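Local structure of sorbitol dehydrogenase (Gluconobacter oxydans, 5ITG) at residues V303-F307 with K380-W385; Y409-L413 with S425-Y430; D323-N329 with K480-P484; E86-S90 with S359-A365. The protein probably oxidises D-sorbitol to L-sorbose with reduction of NADP, as a Rossmann-fold polyol dehydrogenase of the mannitol dehydrogenase family. The contacts are given in a common frame with arbitrary orientation. Numbering follows the deposited sequence.

Interaction 1: V303-F307 with K380-W385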
loop_
_atom_site.group_PDB
_atom_site.type_symbol
_atom_site.label_atom_id
_atom_site.label_comp_id
_atom_site.label_asym_id
_atom_site.label_seq_id
_atom_site.Cartn_x
_atom_site.Cartn_y
_atom_site.Cartn_z
ATOM N N VAL A 303 -4.132 -15.021 -0.601
ATOM C CA VAL A 303 -4.910 -15.897 0.268
ATOM C C VAL A 303 -5.162 -17.274 -0.330
ATOM O O VAL A 303 -5.299 -18.247 0.412
ATOM C CB VAL A 303 -6.253 -15.270 0.700
ATOM C CG1 VAL A 303 -5.986 -14.127 1.678
ATOM C CG2 VAL A 303 -7.032 -14.783 -0.502
HETATM N N MSE A 304 -5.219 -17.372 -1.658
HETATM C CA MSE A 304 -5.426 -18.680 -2.286
HETATM C C MSE A 304 -4.208 -19.551 -1.986
HETATM O O MSE A 304 -4.282 -20.786 -1.966
HETATM C CB MSE A 304 -5.610 -18.543 -3.800
HETATM C CG MSE A 304 -5.707 -19.870 -4.537
HETATM SE SE MSE A 304 -7.165 -21.030 -3.949
HETATM C CE MSE A 304 -8.629 -20.181 -4.903
ATOM N N LEU A 305 -3.080 -18.894 -1.748
ATOM C CA LEU A 305 -1.850 -19.598 -1.417
ATOM C C LEU A 305 -1.786 -19.902 0.083
ATOM O O LEU A 305 -1.526 -21.036 0.500
ATOM C CB LEU A 305 -0.634 -18.742 -1.784
ATOM C CG LEU A 305 0.732 -19.323 -1.391
ATOM C CD1 LEU A 305 1.063 -20.513 -2.297
ATOM C CD2 LEU A 305 1.809 -18.261 -1.519
ATOM N N CYS A 306 -2.043 -18.883 0.897
ATOM C CA CYS A 306 -1.922 -19.040 2.341
ATOM C C CYS A 306 -2.973 -19.830 3.094
ATOM O O CYS A 306 -2.646 -20.441 4.105
ATOM C CB CYS A 306 -1.721 -17.670 2.994
ATOM S SG CYS A 306 -0.129 -16.900 2.546
ATOM N N PHE A 307 -4.222 -19.844 2.634
ATOM C CA PHE A 307 -5.226 -20.617 3.350
ATOM C C PHE A 307 -4.850 -22.108 3.329
ATOM O O PHE A 307 -4.810 -22.760 4.380
ATOM C CB PHE A 307 -6.633 -20.397 2.765
ATOM C CG PHE A 307 -7.203 -19.011 3.011
ATOM C CD1 PHE A 307 -6.798 -18.252 4.108
ATOM C CD2 PHE A 307 -8.198 -18.497 2.181
ATOM C CE1 PHE A 307 -7.372 -17.006 4.377
ATOM C CE2 PHE A 307 -8.782 -17.242 2.446
ATOM C CZ PHE A 307 -8.368 -16.502 3.542
ATOM N N LYS A 380 -11.032 -10.202 3.646
ATOM C CA LYS A 380 -10.180 -10.419 2.484
ATOM C C LYS A 380 -10.909 -11.237 1.431
ATOM O O LYS A 380 -10.834 -10.932 0.246
ATOM C CB LYS A 380 -8.863 -11.077 2.913
ATOM C CG LYS A 380 -7.940 -10.086 3.617
ATOM C CD LYS A 380 -6.680 -10.706 4.193
ATOM C CE LYS A 380 -5.824 -9.623 4.852
ATOM N NZ LYS A 380 -4.737 -10.182 5.694
ATOM N N VAL A 381 -11.631 -12.260 1.868
ATOM C CA VAL A 381 -12.399 -13.084 0.947
ATOM C C VAL A 381 -13.467 -12.206 0.290
ATOM O O VAL A 381 -13.660 -12.251 -0.922
ATOM C CB VAL A 381 -13.071 -14.259 1.686
ATOM C CG1 VAL A 381 -14.109 -14.915 0.799
ATOM C CG2 VAL A 381 -12.006 -15.278 2.099
ATOM N N GLN A 382 -14.152 -11.395 1.094
ATOM C CA GLN A 382 -15.189 -10.519 0.563
ATOM C C GLN A 382 -14.626 -9.575 -0.498
ATOM O O GLN A 382 -15.178 -9.452 -1.588
ATOM C CB GLN A 382 -15.819 -9.689 1.683
ATOM C CG GLN A 382 -16.514 -10.505 2.761
ATOM C CD GLN A 382 -17.064 -9.625 3.872
ATOM O OE1 GLN A 382 -16.446 -8.629 4.246
ATOM N NE2 GLN A 382 -18.218 -10.002 4.420
ATOM N N VAL A 383 -13.523 -8.911 -0.190
ATOM C CA VAL A 383 -12.954 -7.976 -1.154
ATOM C C VAL A 383 -12.182 -8.609 -2.315
ATOM O O VAL A 383 -12.386 -8.235 -3.471
ATOM C CB VAL A 383 -12.050 -6.941 -0.446
ATOM C CG1 VAL A 383 -11.475 -5.954 -1.468
ATOM C CG2 VAL A 383 -12.867 -6.182 0.616
ATOM N N PHE A 384 -11.319 -9.580 -2.027
ATOM C CA PHE A 384 -10.498 -10.185 -3.084
ATOM C C PHE A 384 -11.125 -11.260 -3.967
ATOM O O PHE A 384 -10.739 -11.403 -5.132
ATOM C CB PHE A 384 -9.211 -10.799 -2.499
ATOM C CG PHE A 384 -8.529 -9.955 -1.453
ATOM C CD1 PHE A 384 -8.636 -8.570 -1.456
ATOM C CD2 PHE A 384 -7.723 -10.558 -0.496
ATOM C CE1 PHE A 384 -7.949 -7.809 -0.521
ATOM C CE2 PHE A 384 -7.033 -9.802 0.440
ATOM C CZ PHE A 384 -7.145 -8.428 0.430
ATOM N N TRP A 385 -12.071 -12.028 -3.429
ATOM C CA TRP A 385 -12.649 -13.136 -4.188
ATOM C C TRP A 385 -14.054 -12.991 -4.782
ATOM O O TRP A 385 -14.388 -13.695 -5.735
ATOM C CB TRP A 385 -12.658 -14.402 -3.320
ATOM C CG TRP A 385 -11.317 -15.061 -3.063
ATOM C CD1 TRP A 385 -10.087 -14.641 -3.479
ATOM C CD2 TRP A 385 -11.102 -16.282 -2.342
ATOM N NE1 TRP A 385 -9.114 -15.530 -3.067
ATOM C CE2 TRP A 385 -9.712 -16.545 -2.364
ATOM C CE3 TRP A 385 -11.953 -17.181 -1.682
ATOM C CZ2 TRP A 385 -9.152 -17.669 -1.751
ATOM C CZ3 TRP A 385 -11.399 -18.304 -1.073
ATOM C CH2 TRP A 385 -10.010 -18.539 -1.112
#
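Packing of two antiparallel-leaning helices in the all-helical C-terminal domain of the mannitol dehydrogenase family illustrates how one large ring can fill the gap between axes that come no closer than 12.2 Å. The N-to-C directions of 303-307 and 380-385 differ by 142°, and no hydrogen bond crosses. Trp385, with chi1 m and chi2 near 0°, points its CA-to-CB bond toward 303-307, and its indole packs against Val303, Met304 and Phe307. Val303, also m, has CG2 3.7 Å from CE2 of Trp385. Phe307, again m, sends its edge toward the indole face in an offset edge-to-face pair, planes at 80° and centroids 5.7 Å apart. Selenomethionine Met304 folds back through t, p, p torsions, so that SE lies 5.4 Å from the centroid of the six-membered ring of Trp385, an oblique Met-aromatic contact. Lys380 starts toward Val303, but its extended chain carries NZ to the carbonyls of Ile373 and Ser375. The indole NE1 is bonded to Ala300 O. Beside the Trp pair, Phe307 CE2 meets Val381 CG2 at 3.8 Å.

Interaction 2: Y409-L413 with S425-Y430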
loop_
_atom_site.group_PDB
_atom_site.type_symbol
_atom_site.label_atom_id
_atom_site.label_comp_id
_atom_site.label_asym_id
_atom_site.label_seq_id
_atom_site.Cartn_x
_atom_site.Cartn_y
_atom_site.Cartn_z
ATOM N N TYR A 409 -10.258 -22.314 3.160
ATOM C CA TYR A 409 -10.467 -21.254 4.129
ATOM C C TYR A 409 -11.262 -21.813 5.317
ATOM O O TYR A 409 -10.879 -21.626 6.477
ATOM C CB TYR A 409 -11.236 -20.090 3.487
ATOM C CG TYR A 409 -11.676 -19.029 4.477
ATOM C CD1 TYR A 409 -10.745 -18.244 5.154
ATOM C CD2 TYR A 409 -13.028 -18.830 4.752
ATOM C CE1 TYR A 409 -11.152 -17.283 6.094
ATOM C CE2 TYR A 409 -13.444 -17.875 5.683
ATOM C CZ TYR A 409 -12.503 -17.108 6.350
ATOM O OH TYR A 409 -12.916 -16.174 7.281
ATOM N N LEU A 410 -12.360 -22.501 5.023
ATOM C CA LEU A 410 -13.207 -23.068 6.071
ATOM C C LEU A 410 -12.488 -24.103 6.931
ATOM O O LEU A 410 -12.677 -24.145 8.148
ATOM C CB LEU A 410 -14.474 -23.676 5.459
ATOM C CG LEU A 410 -15.400 -22.605 4.873
ATOM C CD1 LEU A 410 -16.645 -23.245 4.271
ATOM C CD2 LEU A 410 -15.769 -21.614 5.976
ATOM N N GLU A 411 -11.665 -24.938 6.308
ATOM C CA GLU A 411 -10.921 -25.933 7.066
ATOM C C GLU A 411 -9.798 -25.266 7.868
ATOM O O GLU A 411 -9.502 -25.675 8.991
ATOM C CB GLU A 411 -10.371 -27.007 6.128
ATOM C CG GLU A 411 -11.455 -27.948 5.607
ATOM C CD GLU A 411 -12.151 -28.705 6.736
ATOM O OE1 GLU A 411 -11.452 -29.415 7.488
ATOM O OE2 GLU A 411 -13.394 -28.593 6.870
HETATM N N MSE A 412 -9.190 -24.224 7.302
HETATM C CA MSE A 412 -8.111 -23.505 7.982
HETATM C C MSE A 412 -8.641 -22.906 9.285
HETATM O O MSE A 412 -7.954 -22.876 10.309
HETATM C CB MSE A 412 -7.563 -22.392 7.073
HETATM C CG MSE A 412 -6.446 -21.542 7.680
HETATM SE SE MSE A 412 -7.067 -20.096 8.839
HETATM C CE MSE A 412 -8.066 -19.042 7.528
ATOM N N LEU A 413 -9.885 -22.443 9.243
ATOM C CA LEU A 413 -10.522 -21.834 10.408
ATOM C C LEU A 413 -10.578 -22.749 11.639
ATOM O O LEU A 413 -10.619 -22.265 12.773
ATOM C CB LEU A 413 -11.941 -21.385 10.033
ATOM C CG LEU A 413 -12.261 -19.899 9.821
ATOM C CD1 LEU A 413 -11.089 -19.157 9.224
ATOM C CD2 LEU A 413 -13.498 -19.788 8.936
ATOM N N SER A 425 -6.340 -18.303 14.124
ATOM C CA SER A 425 -6.306 -17.194 13.185
ATOM C C SER A 425 -7.146 -16.047 13.722
ATOM O O SER A 425 -8.031 -16.245 14.554
ATOM C CB SER A 425 -6.827 -17.620 11.811
ATOM O OG SER A 425 -8.195 -17.965 11.860
ATOM N N SER A 426 -6.862 -14.847 13.241
ATOM C CA SER A 426 -7.585 -13.658 13.668
ATOM C C SER A 426 -8.698 -13.267 12.690
ATOM O O SER A 426 -8.483 -13.192 11.479
ATOM C CB SER A 426 -6.603 -12.496 13.829
ATOM O OG SER A 426 -7.280 -11.260 13.972
ATOM N N GLU A 427 -9.891 -13.043 13.229
ATOM C CA GLU A 427 -11.045 -12.628 12.441
ATOM C C GLU A 427 -11.797 -11.618 13.304
ATOM O O GLU A 427 -12.751 -11.962 14.000
ATOM C CB GLU A 427 -11.943 -13.824 12.114
ATOM C CG GLU A 427 -11.323 -14.821 11.140
ATOM C CD GLU A 427 -11.414 -14.373 9.689
ATOM O OE1 GLU A 427 -11.759 -13.198 9.436
ATOM O OE2 GLU A 427 -11.137 -15.204 8.799
ATOM N N PRO A 428 -11.363 -10.356 13.272
ATOM C CA PRO A 428 -11.971 -9.269 14.046
ATOM C C PRO A 428 -13.490 -9.139 13.927
ATOM O O PRO A 428 -14.166 -8.859 14.912
ATOM C CB PRO A 428 -11.247 -8.033 13.522
ATOM C CG PRO A 428 -9.888 -8.559 13.202
ATOM C CD PRO A 428 -10.218 -9.855 12.490
ATOM N N THR A 429 -14.024 -9.355 12.728
ATOM C CA THR A 429 -15.461 -9.216 12.501
ATOM C C THR A 429 -16.289 -10.396 12.997
ATOM O O THR A 429 -17.516 -10.332 13.006
ATOM C CB THR A 429 -15.771 -9.015 11.002
ATOM O OG1 THR A 429 -15.403 -10.195 10.275
ATOM C CG2 THR A 429 -15.000 -7.826 10.453
ATOM N N TYR A 430 -15.624 -11.471 13.398
ATOM C CA TYR A 430 -16.328 -12.650 13.888
ATOM C C TYR A 430 -16.584 -12.570 15.386
ATOM O O TYR A 430 -15.741 -12.089 16.146
ATOM C CB TYR A 430 -15.526 -13.925 13.594
ATOM C CG TYR A 430 -15.572 -14.401 12.157
ATOM C CD1 TYR A 430 -16.196 -13.646 11.162
ATOM C CD2 TYR A 430 -14.978 -15.610 11.790
ATOM C CE1 TYR A 430 -16.225 -14.087 9.834
ATOM C CE2 TYR A 430 -15.000 -16.056 10.474
ATOM C CZ TYR A 430 -15.622 -15.289 9.500
ATOM O OH TYR A 430 -15.622 -15.719 8.191
#
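Ser425 opens the loop segment with its CA 6.9 Å from that of Leu413, the nearest backbone approach, and its OG lies 3.9 Å from SE of selenomethionine Met412 and 4.1 Å from CD1 of Leu413. Glu427 comes next to the interface. Its OE2 accepts a short hydrogen bond of 2.5 Å from Tyr409 OH, while its OE1 is held by Cys378 N near the start of helix 377-394, so one carboxylate joins two helices to the loop. Such a bridge fastens the connection between helices 400-412 and 432-439 of the C-terminal domain back onto the helix it has just left. From Glu427 the chain bends through a type I beta turn, closed by Tyr430 N bonding to Glu427 O at 3.0 Å. The turn returns Tyr430 to the same hydroxyl: Tyr430 OH donates to Tyr409 OH at 2.9 Å, completing a hydrogen-bonded chain from Tyr430 through Tyr409 to Glu427. Alongside these buried polar groups, Leu413 CD2 rests near the Tyr430 ring edge, 4.3 Å from CE2.

Interaction 3: D323-N329 with K480-P484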
loop_
_atom_site.group_PDB
_atom_site.type_symbol
_atom_site.label_atom_id
_atom_site.label_comp_id
_atom_site.label_asym_id
_atom_site.label_seq_id
_atom_site.Cartn_x
_atom_site.Cartn_y
_atom_site.Cartn_z
ATOM N N ASP A 323 6.030 -24.852 -2.491
ATOM C CA ASP A 323 5.330 -26.130 -2.523
ATOM C C ASP A 323 4.802 -26.311 -3.950
ATOM O O ASP A 323 4.006 -25.505 -4.432
ATOM C CB ASP A 323 4.171 -26.118 -1.515
ATOM C CG ASP A 323 3.484 -27.460 -1.398
ATOM O OD1 ASP A 323 2.815 -27.870 -2.367
ATOM O OD2 ASP A 323 3.617 -28.112 -0.336
ATOM N N SER A 324 5.245 -27.375 -4.615
ATOM C CA SER A 324 4.850 -27.644 -5.994
ATOM C C SER A 324 3.343 -27.678 -6.231
ATOM O O SER A 324 2.854 -27.128 -7.223
ATOM C CB SER A 324 5.471 -28.963 -6.474
ATOM O OG SER A 324 5.151 -29.191 -7.836
ATOM N N GLU A 325 2.604 -28.320 -5.330
ATOM C CA GLU A 325 1.155 -28.417 -5.485
ATOM C C GLU A 325 0.429 -27.090 -5.216
ATOM O O GLU A 325 -0.487 -26.727 -5.949
ATOM C CB GLU A 325 0.592 -29.520 -4.573
ATOM C CG GLU A 325 0.924 -30.957 -5.009
ATOM C CD GLU A 325 2.411 -31.294 -4.917
ATOM O OE1 GLU A 325 3.039 -30.956 -3.889
ATOM O OE2 GLU A 325 2.950 -31.908 -5.866
ATOM N N LEU A 326 0.830 -26.372 -4.169
ATOM C CA LEU A 326 0.190 -25.100 -3.853
ATOM C C LEU A 326 0.491 -24.067 -4.943
ATOM O O LEU A 326 -0.348 -23.220 -5.255
ATOM C CB LEU A 326 0.673 -24.574 -2.498
ATOM C CG LEU A 326 0.415 -25.471 -1.287
ATOM C CD1 LEU A 326 0.878 -24.751 -0.015
ATOM C CD2 LEU A 326 -1.059 -25.796 -1.201
ATOM N N LEU A 327 1.698 -24.131 -5.499
ATOM C CA LEU A 327 2.103 -23.230 -6.574
ATOM C C LEU A 327 1.294 -23.521 -7.834
ATOM O O LEU A 327 0.797 -22.608 -8.498
ATOM C CB LEU A 327 3.593 -23.400 -6.888
ATOM C CG LEU A 327 4.073 -22.690 -8.161
ATOM C CD1 LEU A 327 3.947 -21.187 -7.980
ATOM C CD2 LEU A 327 5.526 -23.062 -8.451
ATOM N N GLY A 328 1.180 -24.798 -8.177
ATOM C CA GLY A 328 0.420 -25.168 -9.358
ATOM C C GLY A 328 -1.038 -24.751 -9.246
ATOM O O GLY A 328 -1.640 -24.283 -10.221
ATOM N N ASN A 329 -1.606 -24.911 -8.053
ATOM C CA ASN A 329 -3.004 -24.558 -7.806
ATOM C C ASN A 329 -3.194 -23.050 -7.950
ATOM O O ASN A 329 -4.197 -22.597 -8.493
ATOM C CB ASN A 329 -3.411 -25.009 -6.397
ATOM C CG ASN A 329 -4.918 -25.179 -6.236
ATOM O OD1 ASN A 329 -5.388 -25.571 -5.169
ATOM N ND2 ASN A 329 -5.674 -24.908 -7.283
ATOM N N LYS A 480 -3.860 -31.261 0.084
ATOM C CA LYS A 480 -3.388 -31.519 -1.273
ATOM C C LYS A 480 -4.254 -32.510 -2.036
ATOM O O LYS A 480 -4.381 -32.423 -3.256
ATOM C CB LYS A 480 -1.937 -31.992 -1.257
ATOM C CG LYS A 480 -0.969 -30.928 -0.793
ATOM C CD LYS A 480 0.465 -31.383 -0.963
ATOM C CE LYS A 480 1.431 -30.235 -0.721
ATOM N NZ LYS A 480 2.810 -30.673 -1.052
ATOM N N ALA A 481 -4.866 -33.441 -1.313
ATOM C CA ALA A 481 -5.724 -34.440 -1.934
ATOM C C ALA A 481 -6.974 -33.807 -2.556
ATOM O O ALA A 481 -7.601 -34.394 -3.435
ATOM C CB ALA A 481 -6.133 -35.483 -0.900
ATOM N N ALA A 482 -7.323 -32.603 -2.112
ATOM C CA ALA A 482 -8.513 -31.922 -2.611
ATOM C C ALA A 482 -8.263 -30.934 -3.753
ATOM O O ALA A 482 -9.208 -30.366 -4.300
ATOM C CB ALA A 482 -9.217 -31.209 -1.450
ATOM N N ILE A 483 -7.000 -30.737 -4.111
ATOM C CA ILE A 483 -6.640 -29.818 -5.185
ATOM C C ILE A 483 -7.126 -30.325 -6.544
ATOM O O ILE A 483 -6.797 -31.440 -6.949
ATOM C CB ILE A 483 -5.108 -29.627 -5.268
ATOM C CG1 ILE A 483 -4.604 -28.914 -4.014
ATOM C CG2 ILE A 483 -4.742 -28.863 -6.556
ATOM C CD1 ILE A 483 -3.096 -28.734 -3.968
ATOM N N PRO A 484 -7.912 -29.504 -7.263
ATOM C CA PRO A 484 -8.452 -29.845 -8.584
ATOM C C PRO A 484 -7.347 -30.148 -9.604
ATOM O O PRO A 484 -7.477 -31.154 -10.337
ATOM C CB PRO A 484 -9.256 -28.596 -8.964
ATOM C CG PRO A 484 -9.708 -28.064 -7.639
ATOM C CD PRO A 484 -8.443 -28.204 -6.806
ATOM O OXT PRO A 484 -6.371 -29.369 -9.668
#
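An N-capped helix joined to the chain terminus by a salt-bridge network shows how a C-terminal tail can be secured at the edge of a helical domain. Here residues 480-484, which follow helix 461-477, lie against the first turns of helix 324-338.

The ionic part centres on Lys480. Its side chain is extended beyond an m chi1, and NZ reaches two carboxylates at once, bonding to Asp323 OD2 at 2.8 Å and to Glu325 OE1 at 2.9 Å; a third, weak bond runs from NZ to Asp323 OD1 at 3.1 Å. Asp323 OD2 also binds Tyr314 OH.

Capping bonds give the same aspartate a second task. As N-cap, Asp323 accepts from Leu326 N through OD1 at 3.1 Å, with a weaker bond from Glu325 N to OD1 at 3.0 Å. One carboxylate thus both caps the N-terminal end of the helix and receives the lysine.

Apolar contact begins at Glu325 and continues a turn later at Asn329. Ile483, pointing toward the helix, puts CD1 3.8 Å from Glu325 CB, while Phe404 of helix 400-412 touches both Ile483 and Asn329. The tail ends at Pro484, whose ring CD lies 4.3 Å from Asn329 ND2. Buried by the contact, Asn329 OD1 has no polar partner in the model and rests 3.6 Å from Ile483 CG1.

Interaction 4: E86-S90 with S359-A365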
loop_
_atom_site.group_PDB
_atom_site.type_symbol
_atom_site.label_atom_id
_atom_site.label_comp_id
_atom_site.label_asym_id
_atom_site.label_seq_id
_atom_site.Cartn_x
_atom_site.Cartn_y
_atom_site.Cartn_z
ATOM N N GLU A 86 17.741 -2.517 -2.505
ATOM C CA GLU A 86 16.664 -3.156 -3.253
ATOM C C GLU A 86 17.036 -4.625 -3.432
ATOM O O GLU A 86 18.051 -4.946 -4.047
ATOM C CB GLU A 86 16.497 -2.472 -4.608
ATOM C CG GLU A 86 15.933 -1.066 -4.489
ATOM C CD GLU A 86 16.047 -0.272 -5.772
ATOM O OE1 GLU A 86 17.132 0.291 -6.030
ATOM O OE2 GLU A 86 15.054 -0.214 -6.527
ATOM N N THR A 87 16.214 -5.513 -2.883
ATOM C CA THR A 87 16.483 -6.948 -2.945
ATOM C C THR A 87 15.536 -7.726 -3.854
ATOM O O THR A 87 14.323 -7.698 -3.668
ATOM C CB THR A 87 16.423 -7.553 -1.539
ATOM O OG1 THR A 87 17.315 -6.829 -0.681
ATOM C CG2 THR A 87 16.827 -9.021 -1.570
ATOM N N ALA A 88 16.110 -8.441 -4.820
ATOM C CA ALA A 88 15.337 -9.233 -5.780
ATOM C C ALA A 88 15.087 -10.648 -5.257
ATOM O O ALA A 88 15.768 -11.105 -4.350
ATOM C CB ALA A 88 16.077 -9.291 -7.107
ATOM N N PRO A 89 14.095 -11.356 -5.825
ATOM C CA PRO A 89 13.788 -12.723 -5.383
ATOM C C PRO A 89 14.970 -13.676 -5.586
ATOM O O PRO A 89 15.051 -14.733 -4.952
ATOM C CB PRO A 89 12.585 -13.100 -6.243
ATOM C CG PRO A 89 11.918 -11.768 -6.505
ATOM C CD PRO A 89 13.108 -10.893 -6.817
ATOM N N SER A 90 15.879 -13.291 -6.480
ATOM C CA SER A 90 17.068 -14.088 -6.776
ATOM C C SER A 90 18.039 -14.022 -5.604
ATOM O O SER A 90 19.014 -14.777 -5.543
ATOM C CB SER A 90 17.763 -13.555 -8.033
ATOM O OG SER A 90 18.252 -12.239 -7.812
ATOM N N SER A 359 6.720 -14.504 -8.558
ATOM C CA SER A 359 8.099 -14.138 -8.247
ATOM C C SER A 359 8.225 -13.377 -6.931
ATOM O O SER A 359 9.129 -13.636 -6.131
ATOM C CB SER A 359 8.681 -13.295 -9.385
ATOM O OG SER A 359 9.993 -12.856 -9.058
ATOM N N ARG A 360 7.316 -12.435 -6.704
ATOM C CA ARG A 360 7.341 -11.641 -5.490
ATOM C C ARG A 360 7.129 -12.489 -4.252
ATOM O O ARG A 360 7.818 -12.300 -3.244
ATOM C CB ARG A 360 6.291 -10.535 -5.567
ATOM C CG ARG A 360 6.614 -9.500 -6.632
ATOM C CD ARG A 360 5.519 -8.460 -6.756
ATOM N NE ARG A 360 5.407 -7.616 -5.567
ATOM C CZ ARG A 360 4.350 -6.848 -5.307
ATOM N NH1 ARG A 360 3.323 -6.828 -6.149
ATOM N NH2 ARG A 360 4.321 -6.096 -4.211
ATOM N N PHE A 361 6.184 -13.424 -4.324
ATOM C CA PHE A 361 5.900 -14.300 -3.193
ATOM C C PHE A 361 7.125 -15.168 -2.872
ATOM O O PHE A 361 7.273 -15.643 -1.749
ATOM C CB PHE A 361 4.689 -15.209 -3.487
ATOM C CG PHE A 361 3.357 -14.480 -3.555
ATOM C CD1 PHE A 361 3.236 -13.151 -3.154
ATOM C CD2 PHE A 361 2.216 -15.146 -4.004
ATOM C CE1 PHE A 361 1.992 -12.493 -3.199
ATOM C CE2 PHE A 361 0.967 -14.501 -4.055
ATOM C CZ PHE A 361 0.858 -13.174 -3.649
ATOM N N SER A 362 7.995 -15.376 -3.859
ATOM C CA SER A 362 9.205 -16.176 -3.651
ATOM C C SER A 362 10.377 -15.364 -3.079
ATOM O O SER A 362 11.447 -15.924 -2.819
ATOM C CB SER A 362 9.659 -16.811 -4.965
ATOM O OG SER A 362 10.332 -15.854 -5.776
ATOM N N ASN A 363 10.188 -14.057 -2.886
ATOM C CA ASN A 363 11.259 -13.204 -2.348
ATOM C C ASN A 363 11.422 -13.521 -0.865
ATOM O O ASN A 363 10.652 -13.043 -0.040
ATOM C CB ASN A 363 10.909 -11.714 -2.524
ATOM C CG ASN A 363 12.120 -10.797 -2.359
ATOM O OD1 ASN A 363 12.997 -11.047 -1.526
ATOM N ND2 ASN A 363 12.165 -9.722 -3.147
ATOM N N LYS A 364 12.421 -14.328 -0.521
ATOM C CA LYS A 364 12.623 -14.701 0.874
ATOM C C LYS A 364 12.821 -13.521 1.833
ATOM O O LYS A 364 12.326 -13.544 2.964
ATOM C CB LYS A 364 13.788 -15.699 0.993
ATOM C CG LYS A 364 13.546 -16.990 0.216
ATOM C CD LYS A 364 14.583 -18.065 0.533
ATOM C CE LYS A 364 14.356 -18.695 1.907
ATOM N NZ LYS A 364 13.151 -19.581 1.948
ATOM N N ALA A 365 13.520 -12.482 1.392
ATOM C CA ALA A 365 13.747 -11.323 2.258
ATOM C C ALA A 365 12.444 -10.610 2.636
ATOM O O ALA A 365 12.357 -9.985 3.691
ATOM C CB ALA A 365 14.696 -10.339 1.574
HETATM O O HOH W 1 15.482 -12.456 -1.311
HETATM O O HOH W 2 14.786 -14.947 -2.252
#
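Where strand 82-87 runs out and helix 350-361 ends, the two segments draw together, the CA atoms of Pro89 and Asn363 being only 4.0 Å apart while those of Thr87 and Ala365 are 7.3 Å apart. Beyond the helix, the backbone of Asn363 opens to phi/psi of -73°/100°, and the chain leads on alongside the loop. Asn363 is the main polar link: ND2 donates to Thr87 O at 3.0 Å, and OD1 accepts from water 1, which also reaches Ala88 O weakly. A second water spans the gap, donating to Pro89 O at 2.7 Å and accepting from Lys364 N at 3.0 Å. Pro89 fits against the helix end, with CG 3.4 Å from Ser359 O, and CB 3.6 Å from Ser362 OG, a hydroxyl that bonds back to Ser359 O. Thr87 CG2 meets Ala365 CB at 4.0 Å. The contact joins the Rossmann domain to the C-terminal domain through proline packing, a single direct hydrogen bond and two bridging waters, a chemistry consistent with a partly hydrated surface seam.

In the fold
Interactions 1 and 2 are buried, interaction 3 is partly buried and interaction 4 lies at the surface, and the chemistry changes accordingly. Interaction 1 is wholly apolar and aromatic; interaction 2 buries a short hydroxyl and carboxylate chain; interaction 3 combines ion pairs with isoleucine packing; interaction 4 uses proline packing, amide, carbonyl and water. Helix 288-312, which carries one side of interaction 1, touches the other three, since Phe307 meets Tyr409 and Met412 of interaction 2, while Leu305 meets Leu326 of interaction 3 and Phe361 of interaction 4. Interactions 2 and 3 do not touch, their nearest atoms being about 8 Å apart. Three contacts thus knit the helical C-terminal region together, whereas interaction 4 reaches across to the Rossmann domain.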